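Local coordinates for protein HNH endonuclease (PDB 5H0O) that probably cleaves DNA as a phage-encoded endonuclease of the HNH (His-Me finger) family, with a bound metal held by four cysteines, at residues 67-72 against 110-115; 74-79 against 115-120. All coordinates share one frame; numbering follows the deposited sequence.

Contact 1: residues 67-72 against 110-115. With MN (manganese (II) ion), chain B.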
loop_
_atom_site.group_PDB
_atom_site.type_symbol
_atom_site.label_atom_id
_atom_site.label_comp_id
_atom_site.label_asym_id
_atom_site.label_seq_id
_atom_site.Cartn_x
_atom_site.Cartn_y
_atom_site.Cartn_z
ATOM N N ALA A 67 -6.053 1.326 -11.504
ATOM C CA ALA A 67 -7.403 0.789 -11.323
ATOM C C ALA A 67 -7.988 1.207 -9.972
ATOM O O ALA A 67 -9.167 1.562 -9.885
ATOM C CB ALA A 67 -7.391 -0.725 -11.458
ATOM N N VAL A 68 -7.167 1.182 -8.913
ATOM C CA VAL A 68 -7.639 1.554 -7.584
ATOM C C VAL A 68 -7.942 3.049 -7.504
ATOM O O VAL A 68 -9.004 3.446 -7.009
ATOM C CB VAL A 68 -6.639 1.110 -6.501
ATOM C CG1 VAL A 68 -7.033 1.673 -5.141
ATOM C CG2 VAL A 68 -6.555 -0.411 -6.455
ATOM N N LEU A 69 -7.038 3.882 -8.010
ATOM C CA LEU A 69 -7.291 5.314 -8.014
ATOM C C LEU A 69 -8.552 5.644 -8.802
ATOM O O LEU A 69 -9.376 6.441 -8.356
ATOM C CB LEU A 69 -6.098 6.065 -8.576
ATOM C CG LEU A 69 -4.885 6.122 -7.654
ATOM C CD1 LEU A 69 -3.646 6.546 -8.433
ATOM C CD2 LEU A 69 -5.128 7.063 -6.477
ATOM N N ALA A 70 -8.714 5.006 -9.935
ATOM C CA ALA A 70 -9.894 5.262 -10.744
ATOM C C ALA A 70 -11.185 4.859 -10.027
ATOM O O ALA A 70 -12.157 5.599 -10.021
ATOM C CB ALA A 70 -9.789 4.536 -12.075
ATOM N N LYS A 71 -11.152 3.690 -9.421
ATOM C CA LYS A 71 -12.310 3.185 -8.692
ATOM C C LYS A 71 -12.674 4.124 -7.546
ATOM O O LYS A 71 -13.840 4.337 -7.258
ATOM C CB LYS A 71 -12.032 1.759 -8.205
ATOM C CG LYS A 71 -13.157 1.101 -7.443
ATOM C CD LYS A 71 -12.886 1.164 -5.979
ATOM C CE LYS A 71 -11.612 0.463 -5.587
ATOM N NZ LYS A 71 -11.559 0.624 -4.114
ATOM N N ASP A 72 -11.656 4.687 -6.918
ATOM C CA ASP A 72 -11.839 5.586 -5.801
ATOM C C ASP A 72 -12.084 7.035 -6.230
ATOM O O ASP A 72 -12.198 7.871 -5.394
ATOM C CB ASP A 72 -10.604 5.522 -4.889
ATOM C CG ASP A 72 -10.501 4.205 -4.127
ATOM O OD1 ASP A 72 -11.492 3.532 -3.988
ATOM O OD2 ASP A 72 -9.424 3.894 -3.659
ATOM N N LEU A 110 -6.004 -2.671 -0.880
ATOM C CA LEU A 110 -5.404 -1.435 -1.387
ATOM C C LEU A 110 -6.332 -0.263 -1.134
ATOM O O LEU A 110 -7.553 -0.378 -1.310
ATOM C CB LEU A 110 -5.094 -1.540 -2.882
ATOM C CG LEU A 110 -4.022 -2.568 -3.218
ATOM C CD1 LEU A 110 -4.025 -2.868 -4.711
ATOM C CD2 LEU A 110 -2.639 -2.139 -2.762
ATOM N N GLN A 111 -5.774 0.877 -0.725
ATOM C CA GLN A 111 -6.557 2.084 -0.507
ATOM C C GLN A 111 -5.833 3.294 -1.084
ATOM O O GLN A 111 -4.629 3.465 -0.878
ATOM C CB GLN A 111 -6.826 2.347 0.981
ATOM C CG GLN A 111 -7.723 1.321 1.665
ATOM C CD GLN A 111 -7.840 1.578 3.167
ATOM O OE1 GLN A 111 -6.832 1.653 3.879
ATOM N NE2 GLN A 111 -9.058 1.707 3.652
ATOM N N SER A 112 -6.589 4.151 -1.762
ATOM C CA SER A 112 -6.098 5.465 -2.158
ATOM C C SER A 112 -6.078 6.369 -0.927
ATOM O O SER A 112 -7.092 6.508 -0.231
ATOM C CB SER A 112 -7.009 6.065 -3.233
ATOM O OG SER A 112 -7.119 5.207 -4.352
ATOM N N LEU A 113 -4.936 7.006 -0.672
ATOM C CA LEU A 113 -4.766 7.847 0.506
ATOM C C LEU A 113 -4.140 9.190 0.154
ATOM O O LEU A 113 -3.325 9.291 -0.771
ATOM C CB LEU A 113 -3.897 7.179 1.575
ATOM C CG LEU A 113 -4.345 5.828 2.122
ATOM C CD1 LEU A 113 -3.291 5.324 3.092
ATOM C CD2 LEU A 113 -5.698 5.930 2.795
ATOM N N CYS A 114 -4.498 10.210 0.928
ATOM C CA CYS A 114 -3.760 11.464 0.938
ATOM C C CYS A 114 -2.476 11.305 1.753
ATOM O O CYS A 114 -2.283 10.306 2.442
ATOM C CB CYS A 114 -4.622 12.590 1.517
ATOM S SG CYS A 114 -4.893 12.504 3.317
ATOM N N GLN A 115 -1.602 12.308 1.697
ATOM C CA GLN A 115 -0.336 12.210 2.424
ATOM C C GLN A 115 -0.550 12.113 3.928
ATOM O O GLN A 115 0.112 11.326 4.592
ATOM C CB GLN A 115 0.563 13.402 2.133
ATOM C CG GLN A 115 1.846 13.331 2.955
ATOM C CD GLN A 115 2.752 14.504 2.749
ATOM O OE1 GLN A 115 2.740 15.115 1.697
ATOM N NE2 GLN A 115 3.560 14.817 3.755
HETATM MN MN MN B . -6.836 11.395 3.946
HETATM O O HOH W 1 -9.480 1.845 -2.012
HETATM O O HOH W 2 -9.288 -0.720 -3.527
#

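Contact 2: residues 74-79 against 115-120. With MN (manganese (II) ion), chain B.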
loop_
_atom_site.group_PDB
_atom_site.type_symbol
_atom_site.label_atom_id
_atom_site.label_comp_id
_atom_site.label_asym_id
_atom_site.label_seq_id
_atom_site.Cartn_x
_atom_site.Cartn_y
_atom_site.Cartn_z
ATOM N N TYR A 74 -9.991 9.063 -7.243
ATOM C CA TYR A 74 -8.841 9.818 -6.761
ATOM C C TYR A 74 -9.126 10.516 -5.437
ATOM O O TYR A 74 -8.547 11.560 -5.149
ATOM C CB TYR A 74 -8.312 10.799 -7.826
ATOM C CG TYR A 74 -7.507 10.109 -8.912
ATOM C CD1 TYR A 74 -8.139 9.379 -9.907
ATOM C CD2 TYR A 74 -6.122 10.150 -8.918
ATOM C CE1 TYR A 74 -7.419 8.723 -10.891
ATOM C CE2 TYR A 74 -5.388 9.508 -9.901
ATOM C CZ TYR A 74 -6.038 8.788 -10.885
ATOM O OH TYR A 74 -5.312 8.131 -11.864
ATOM N N LEU A 75 -9.991 9.924 -4.611
ATOM C CA LEU A 75 -10.291 10.468 -3.287
ATOM C C LEU A 75 -9.662 9.608 -2.200
ATOM O O LEU A 75 -9.682 8.378 -2.292
ATOM C CB LEU A 75 -11.793 10.562 -3.060
ATOM C CG LEU A 75 -12.525 11.551 -3.972
ATOM C CD1 LEU A 75 -13.998 11.570 -3.592
ATOM C CD2 LEU A 75 -11.901 12.937 -3.871
ATOM N N CYS A 76 -9.139 10.263 -1.162
ATOM C CA CYS A 76 -8.589 9.554 -0.013
ATOM C C CYS A 76 -9.709 8.810 0.702
ATOM O O CYS A 76 -10.705 9.411 1.111
ATOM C CB CYS A 76 -7.933 10.524 0.952
ATOM S SG CYS A 76 -7.389 9.687 2.469
ATOM N N GLN A 77 -9.529 7.504 0.878
ATOM C CA GLN A 77 -10.565 6.664 1.448
ATOM C C GLN A 77 -10.702 6.826 2.951
ATOM O O GLN A 77 -11.804 6.689 3.483
ATOM C CB GLN A 77 -10.298 5.207 1.082
ATOM C CG GLN A 77 -10.380 4.964 -0.417
ATOM C CD GLN A 77 -11.748 5.322 -0.975
ATOM O OE1 GLN A 77 -12.731 4.602 -0.750
ATOM N NE2 GLN A 77 -11.835 6.442 -1.673
ATOM N N HIS A 78 -9.613 7.127 3.646
ATOM C CA HIS A 78 -9.712 7.359 5.089
ATOM C C HIS A 78 -10.410 8.681 5.346
ATOM O O HIS A 78 -11.281 8.762 6.217
ATOM C CB HIS A 78 -8.341 7.345 5.748
ATOM C CG HIS A 78 -7.694 5.999 5.777
ATOM N ND1 HIS A 78 -6.510 5.768 6.444
ATOM C CD2 HIS A 78 -8.053 4.817 5.220
ATOM C CE1 HIS A 78 -6.168 4.500 6.299
ATOM N NE2 HIS A 78 -7.087 3.901 5.562
ATOM N N CYS A 79 -10.041 9.719 4.595
ATOM C CA CYS A 79 -10.748 10.993 4.695
ATOM C C CYS A 79 -12.245 10.818 4.435
ATOM O O CYS A 79 -13.072 11.349 5.178
ATOM C CB CYS A 79 -10.147 12.013 3.728
ATOM S SG CYS A 79 -8.623 12.818 4.355
ATOM N N GLN A 115 -1.602 12.308 1.697
ATOM C CA GLN A 115 -0.336 12.210 2.424
ATOM C C GLN A 115 -0.550 12.113 3.928
ATOM O O GLN A 115 0.112 11.326 4.592
ATOM C CB GLN A 115 0.563 13.402 2.133
ATOM C CG GLN A 115 1.846 13.331 2.955
ATOM C CD GLN A 115 2.752 14.504 2.749
ATOM O OE1 GLN A 115 2.740 15.115 1.697
ATOM N NE2 GLN A 115 3.560 14.817 3.755
ATOM N N ALA A 116 -1.450 12.924 4.477
ATOM C CA ALA A 116 -1.655 12.906 5.911
ATOM C C ALA A 116 -2.095 11.517 6.368
ATOM O O ALA A 116 -1.599 11.004 7.375
ATOM C CB ALA A 116 -2.659 13.970 6.350
ATOM N N CYS A 117 -3.002 10.891 5.620
ATOM C CA CYS A 117 -3.469 9.563 6.003
ATOM C C CYS A 117 -2.419 8.492 5.755
ATOM O O CYS A 117 -2.334 7.527 6.527
ATOM C CB CYS A 117 -4.775 9.237 5.280
ATOM S SG CYS A 117 -6.138 10.280 5.864
ATOM N N HIS A 118 -1.616 8.630 4.702
ATOM C CA HIS A 118 -0.499 7.725 4.493
ATOM C C HIS A 118 0.515 7.818 5.636
ATOM O O HIS A 118 0.946 6.796 6.169
ATOM C CB HIS A 118 0.172 8.010 3.150
ATOM C CG HIS A 118 1.298 7.077 2.836
ATOM N ND1 HIS A 118 2.562 7.519 2.531
ATOM C CD2 HIS A 118 1.340 5.728 2.764
ATOM C CE1 HIS A 118 3.342 6.479 2.295
ATOM N NE2 HIS A 118 2.626 5.381 2.434
ATOM N N ASN A 119 0.856 9.042 6.040
ATOM C CA ASN A 119 1.809 9.222 7.138
ATOM C C ASN A 119 1.241 8.659 8.440
ATOM O O ASN A 119 1.957 8.000 9.203
ATOM C CB ASN A 119 2.142 10.711 7.323
ATOM C CG ASN A 119 2.937 11.325 6.165
ATOM O OD1 ASN A 119 3.058 12.552 6.102
ATOM N ND2 ASN A 119 3.478 10.511 5.267
ATOM N N ARG A 120 -0.041 8.904 8.702
ATOM C CA ARG A 120 -0.687 8.348 9.886
ATOM C C ARG A 120 -0.642 6.824 9.863
ATOM O O ARG A 120 -0.297 6.180 10.859
ATOM C CB ARG A 120 -2.128 8.846 9.995
ATOM C CG ARG A 120 -2.945 8.160 11.075
ATOM C CD ARG A 120 -4.301 8.811 11.298
ATOM N NE ARG A 120 -5.154 8.782 10.114
ATOM C CZ ARG A 120 -6.407 9.223 10.088
ATOM N NH1 ARG A 120 -6.962 9.717 11.196
ATOM N NH2 ARG A 120 -7.112 9.181 8.961
HETATM MN MN MN B . -6.836 11.395 3.946
HETATM O O HOH W 3 -4.597 6.991 7.982
#

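Contact 1: residues 67-72 against 110-115
The carboxylate of Asp72 is the flat group across which helix 59-71 and strand 110-113 meet: Ser112 OG donates to the anti lone pair of OD2 (2.7 Å), pointing away from the other carboxylate oxygen. At that other oxygen, OD1, Lys71 NZ arrives on the syn side, 32° out of the carboxylate plane, and makes a salt bridge of 2.9 Å. Ser112 N adds a weak hydrogen bond to OD2, so hydroxyl and backbone amide of one residue both address the same oxygen. Water 1 lies 2.6 Å from Asp72 OD2 and 3.0 Å from Leu110 O, placed to donate to either, though other acceptors may compete for its protons; water 2 joins Lys71 NZ to that same carbonyl. Asp72 follows the last helical residue with its CB directed at the strand; CG anti to the carbonyl carbon (chi1 -71°) sets OD2 beside Ser112.

Val68 CG2 makes apolar contact with Leu110 CD1 at 3.9 Å, the two side chains crossing at about a right angle. Val68 CG1 and Leu69 CD2 also touch the Ser112 hydroxyl, CD2 at 3.5 Å from OG. The axis of helical residues 67-71 passes 8.0 Å from that of strand 110-113, which runs into Cys114, a manganese ligand and N-cap of helix 115-129, consistent with the beta-hairpin-plus-helix core of His-Me finger nucleases.

Asp72 is buried, and both its oxygens have partners. This pairing would be expected to favour the ionised carboxylate and to fix its rotation, clamping the helix end to the strand.

Contact 2: residues 74-79 against 115-120
Three cysteine sulfurs converge on one manganese ion: Cys76 SG and Cys79 SG from 74-79 and Cys117 SG from 115-120, each 2.3 Å from the metal. Cys114 completes the four-sulfur site, in which two CxxC pairs face each other. Sharing the metal sets Cys117 SG 3.7 Å from Cys76 SG. Cys76 SG has a second task: it caps helix 77-81 by accepting from Cys79 N, an almost straight bond (173°).

Next to the metal, His78 CB packs against Cys117 SG at 3.7 Å. From further along helix 115-129, Arg120 brings NH2 to 3.9 Å from the same His78 CB, which lies at the edge of the guanidinium near its plane. The arginine chain bends at chi3 (61°), turning its head back toward the histidine. Water 3 lies at the ring edge of His78, in plane, 2.7 Å from ND1; the other ring nitrogen, NE2, is hydrogen-bonded to Gln111 OE1 on strand 110-113. The water also donates to Cys117 O and accepts from Arg120 NE, tying both side chains to the helix backbone. Beyond this contact, Arg120 forms a salt bridge with Glu82.

The site joins the short helix 77-81 to the first turns of helix 115-129, while Leu113 of strand 110-113 packs on both Cys76 and His78, and His118 turns to strand 90-93.

Overall arrangement
Contacts 1 and 2 are neighbours, their centres about 9 Å apart, and their segments alternate along the chain: helix 59-71 leads into helix 77-81, strand 110-113 into helix 115-129. Gln115 belongs to both. The manganese ion also spans them, taking Cys114 from contact 1 and the other three cysteines from contact 2. Two probable hydrogen bonds stitch the sets together, Gln77 N to Ser112 O (2.9 Å) and His78 NE2 with Gln111 OE1 (2.8 Å). Contact 1 holds helix 59-71 on strand 110-113, and contact 2 joins helix 77-81 to helix 115-129 through the metal. This four-cysteine site is probably structural, as in other HNH endonucleases with paired CxxC motifs.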